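Local coordinates for protein Poly(A) ribonuclease pop2 (Schizosaccharomyces pombe, PDB 2P51) that removes poly(A) tails from mRNA as a metal-dependent 3'-exoribonuclease, serving as a catalytic subunit of the CCR4-NOT complex, at residues 144-152 / 175-183. Numbering follows the deposited sequence. Where two conformers were deposited one is given.
Sequences PADFAELLI and YLLKAMTQI
Ala148 of helix 144-152 lies against Ala179 and Met180 where this helix crosses the C-terminal part of helix 170-181 almost at right angles, with a signed crossing angle of -92° and the axes 8.1 Å apart at closest approach. Such close passage is possible because two alanines, Ala148 and Ala179, face each other at the crossing: the methyl carbon CB of Ala148 sits 3.0 Å from the carbonyl oxygen O of Ala179, a tight fit. The backbones come nearest beside it, with the CA atoms of Ala148 and Met180 4.7 Å apart. Pro144 CB also packs against the Ala179 methyl. On the C-terminal side of Ala148, Met180 fills the angle between the helices. Its CG lies anti to its own carbonyl carbon (chi1 -73°) and the chain runs on extended through chi2, which brings CG to 3.8 Å from Ile152 CG1 and SD to 3.9 Å from Leu151 CD2. The CD1 methyl of Ile152 lies against CB and the carbonyl oxygen O of Met180. Gln182, which leaves the helix with positive phi, bends at chi2 and folds its amide back over Ala145, NE2 lying 3.7 Å from Ala145 CA. The same NE2 donates a nearly straight 2.8 Å hydrogen bond to Ala179 O, in the carbonyl plane and on a lone pair. Phe147 and, in the conformer given, Leu176 both reach Ile88 of strand 87-93, so the two helices meet over the central sheet of the DEDD nuclease fold; in that conformer Leu176 is about 6 Å, side chain to side chain, from the metal ligand Asp172. No hydrogen bond joins the two segments; their association rests largely on van der Waals packing, while the Gln182 amide satisfies the carbonyl against which Ala148 is pressed.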
loop_
_atom_site.group_PDB
_atom_site.type_symbol
_atom_site.label_atom_id
_atom_site.label_comp_id
_atom_site.label_asym_id
_atom_site.label_seq_id
_atom_site.Cartn_x
_atom_site.Cartn_y
_atom_site.Cartn_z
ATOM N N PRO A 144 -4.353 13.858 -4.068
ATOM C CA PRO A 144 -3.149 13.252 -3.474
ATOM C C PRO A 144 -2.268 14.216 -2.722
ATOM O O PRO A 144 -1.644 13.872 -1.722
ATOM C CB PRO A 144 -2.392 12.742 -4.729
ATOM C CG PRO A 144 -3.567 12.263 -5.571
ATOM C CD PRO A 144 -4.552 13.411 -5.467
ATOM N N ALA A 145 -2.167 15.442 -3.207
ATOM C CA ALA A 145 -1.323 16.432 -2.585
ATOM C C ALA A 145 -1.787 16.807 -1.193
ATOM O O ALA A 145 -0.986 17.005 -0.265
ATOM C CB ALA A 145 -1.299 17.662 -3.516
ATOM N N ASP A 146 -3.099 16.931 -1.005
ATOM C CA ASP A 146 -3.675 17.223 0.319
ATOM C C ASP A 146 -3.365 16.081 1.282
ATOM O O ASP A 146 -3.000 16.270 2.440
ATOM C CB ASP A 146 -5.169 17.447 0.182
ATOM C CG ASP A 146 -5.550 18.715 -0.559
ATOM O OD1 ASP A 146 -4.701 19.637 -0.727
ATOM O OD2 ASP A 146 -6.738 18.790 -0.966
ATOM N N PHE A 147 -3.532 14.860 0.795
ATOM C CA PHE A 147 -3.206 13.689 1.614
ATOM C C PHE A 147 -1.757 13.674 1.964
ATOM O O PHE A 147 -1.335 13.393 3.090
ATOM C CB PHE A 147 -3.541 12.444 0.774
ATOM C CG PHE A 147 -3.069 11.139 1.398
ATOM C CD1 PHE A 147 -3.732 10.567 2.467
ATOM C CD2 PHE A 147 -1.948 10.490 0.875
ATOM C CE1 PHE A 147 -3.264 9.372 2.975
ATOM C CE2 PHE A 147 -1.476 9.299 1.405
ATOM C CZ PHE A 147 -2.132 8.712 2.479
ATOM N N ALA A 148 -0.933 13.970 0.972
ATOM C CA ALA A 148 0.510 13.863 1.213
ATOM C C ALA A 148 1.001 14.846 2.264
ATOM O O ALA A 148 1.813 14.476 3.132
ATOM C CB ALA A 148 1.184 14.052 -0.146
ATOM N N GLU A 149 0.544 16.102 2.242
ATOM C CA GLU A 149 0.909 17.036 3.290
ATOM C C GLU A 149 0.598 16.475 4.678
ATOM O O GLU A 149 1.422 16.570 5.593
ATOM C CB GLU A 149 0.079 18.301 3.107
ATOM C CG GLU A 149 0.922 19.528 2.896
ATOM C CD GLU A 149 0.036 20.688 2.499
ATOM O OE1 GLU A 149 -0.997 20.842 3.188
ATOM O OE2 GLU A 149 0.426 21.367 1.527
ATOM N N LEU A 150 -0.584 15.892 4.836
ATOM C CA LEU A 150 -0.985 15.327 6.127
ATOM C C LEU A 150 -0.162 14.101 6.482
ATOM O O LEU A 150 0.227 13.896 7.635
ATOM C CB LEU A 150 -2.489 15.008 6.116
ATOM C CG LEU A 150 -3.387 16.268 6.036
ATOM C CD1 LEU A 150 -4.862 15.888 5.991
ATOM C CD2 LEU A 150 -3.138 17.230 7.186
ATOM N N LEU A 151 0.090 13.240 5.485
ATOM C CA LEU A 151 0.835 12.018 5.762
ATOM C C LEU A 151 2.250 12.343 6.216
ATOM O O LEU A 151 2.755 11.773 7.172
ATOM C CB LEU A 151 0.891 11.115 4.527
ATOM C CG LEU A 151 1.640 9.786 4.754
ATOM C CD1 LEU A 151 0.922 8.935 5.804
ATOM C CD2 LEU A 151 1.817 9.022 3.444
ATOM N N ILE A 152 2.896 13.291 5.547
ATOM C CA ILE A 152 4.277 13.602 5.909
ATOM C C ILE A 152 4.347 14.099 7.331
ATOM O O ILE A 152 5.293 13.756 8.049
ATOM C CB ILE A 152 4.909 14.628 4.930
ATOM C CG1 ILE A 152 4.990 14.068 3.504
ATOM C CG2 ILE A 152 6.287 15.095 5.398
ATOM C CD1 ILE A 152 5.248 15.130 2.463
ATOM N N TYR A 175 3.607 4.654 -5.522
ATOM C CA TYR A 175 2.472 5.605 -5.503
ATOM C C TYR A 175 2.522 6.481 -4.261
ATOM O O TYR A 175 2.158 7.662 -4.371
ATOM C CB TYR A 175 1.144 4.845 -5.573
ATOM C CG TYR A 175 0.715 4.691 -7.032
ATOM C CD1 TYR A 175 0.723 3.499 -7.723
ATOM C CD2 TYR A 175 0.311 5.847 -7.682
ATOM C CE1 TYR A 175 0.321 3.395 -9.064
ATOM C CE2 TYR A 175 -0.071 5.766 -8.994
ATOM C CZ TYR A 175 -0.069 4.565 -9.687
ATOM O OH TYR A 175 -0.469 4.577 -10.995
ATOM N N LEU A 176 2.966 5.943 -3.134
ATOM C CA LEU A 176 3.025 6.787 -1.946
ATOM C C LEU A 176 4.171 7.782 -2.104
ATOM O O LEU A 176 4.032 8.961 -1.718
ATOM C CB LEU A 176 3.175 6.018 -0.623
ATOM C CG LEU A 176 1.816 5.686 0.045
ATOM C CD1 LEU A 176 1.070 4.647 -0.785
ATOM C CD2 LEU A 176 2.028 5.254 1.483
ATOM N N LEU A 177 5.294 7.297 -2.697
ATOM C CA LEU A 177 6.364 8.324 -2.865
ATOM C C LEU A 177 5.966 9.397 -3.842
ATOM O O LEU A 177 6.264 10.596 -3.642
ATOM C CB LEU A 177 7.682 7.646 -3.283
ATOM C CG LEU A 177 8.933 8.532 -3.273
ATOM C CD1 LEU A 177 9.377 8.818 -1.832
ATOM C CD2 LEU A 177 10.079 7.912 -4.064
ATOM N N LYS A 178 5.297 9.039 -4.919
ATOM C CA LYS A 178 4.771 10.015 -5.888
ATOM C C LYS A 178 3.852 11.019 -5.206
ATOM O O LYS A 178 3.881 12.231 -5.401
ATOM C CB LYS A 178 4.030 9.282 -7.017
ATOM C CG LYS A 178 3.200 10.161 -7.919
ATOM C CD LYS A 178 2.463 9.347 -8.991
ATOM C CE LYS A 178 1.653 10.286 -9.920
ATOM N NZ LYS A 178 0.733 9.436 -10.775
ATOM N N ALA A 179 2.954 10.550 -4.341
ATOM C CA ALA A 179 2.043 11.437 -3.647
ATOM C C ALA A 179 2.844 12.394 -2.769
ATOM O O ALA A 179 2.633 13.622 -2.792
ATOM C CB ALA A 179 1.072 10.647 -2.795
ATOM N N MET A 180 3.788 11.871 -1.987
ATOM C CA MET A 180 4.488 12.786 -1.078
ATOM C C MET A 180 5.393 13.772 -1.798
ATOM O O MET A 180 5.571 14.876 -1.292
ATOM C CB MET A 180 5.306 11.951 -0.079
ATOM C CG MET A 180 4.368 11.298 0.934
ATOM S SD MET A 180 5.288 10.403 2.211
ATOM C CE MET A 180 6.146 9.195 1.210
ATOM N N THR A 181 5.979 13.393 -2.943
ATOM C CA THR A 181 6.989 14.262 -3.559
ATOM C C THR A 181 6.450 15.142 -4.681
ATOM O O THR A 181 7.056 16.176 -4.987
ATOM C CB THR A 181 8.164 13.436 -4.137
ATOM O OG1 THR A 181 7.688 12.539 -5.151
ATOM C CG2 THR A 181 8.826 12.560 -3.073
ATOM N N GLN A 182 5.339 14.700 -5.270
ATOM C CA GLN A 182 4.670 15.393 -6.373
ATOM C C GLN A 182 5.542 15.651 -7.583
ATOM O O GLN A 182 5.367 16.679 -8.270
ATOM C CB GLN A 182 4.132 16.729 -5.860
ATOM C CG GLN A 182 2.996 16.571 -4.848
ATOM C CD GLN A 182 1.718 16.030 -5.464
ATOM O OE1 GLN A 182 1.226 16.554 -6.476
ATOM N NE2 GLN A 182 1.183 14.983 -4.833
ATOM N N ILE A 183 6.460 14.740 -7.880
ATOM C CA ILE A 183 7.325 14.933 -9.030
ATOM C C ILE A 183 7.516 13.566 -9.661
ATOM O O ILE A 183 7.184 12.575 -8.984
ATOM C CB ILE A 183 8.705 15.463 -8.614
ATOM C CG1 ILE A 183 9.314 14.625 -7.471
ATOM C CG2 ILE A 183 8.676 16.939 -8.246
ATOM C CD1 ILE A 183 10.730 15.073 -7.114
#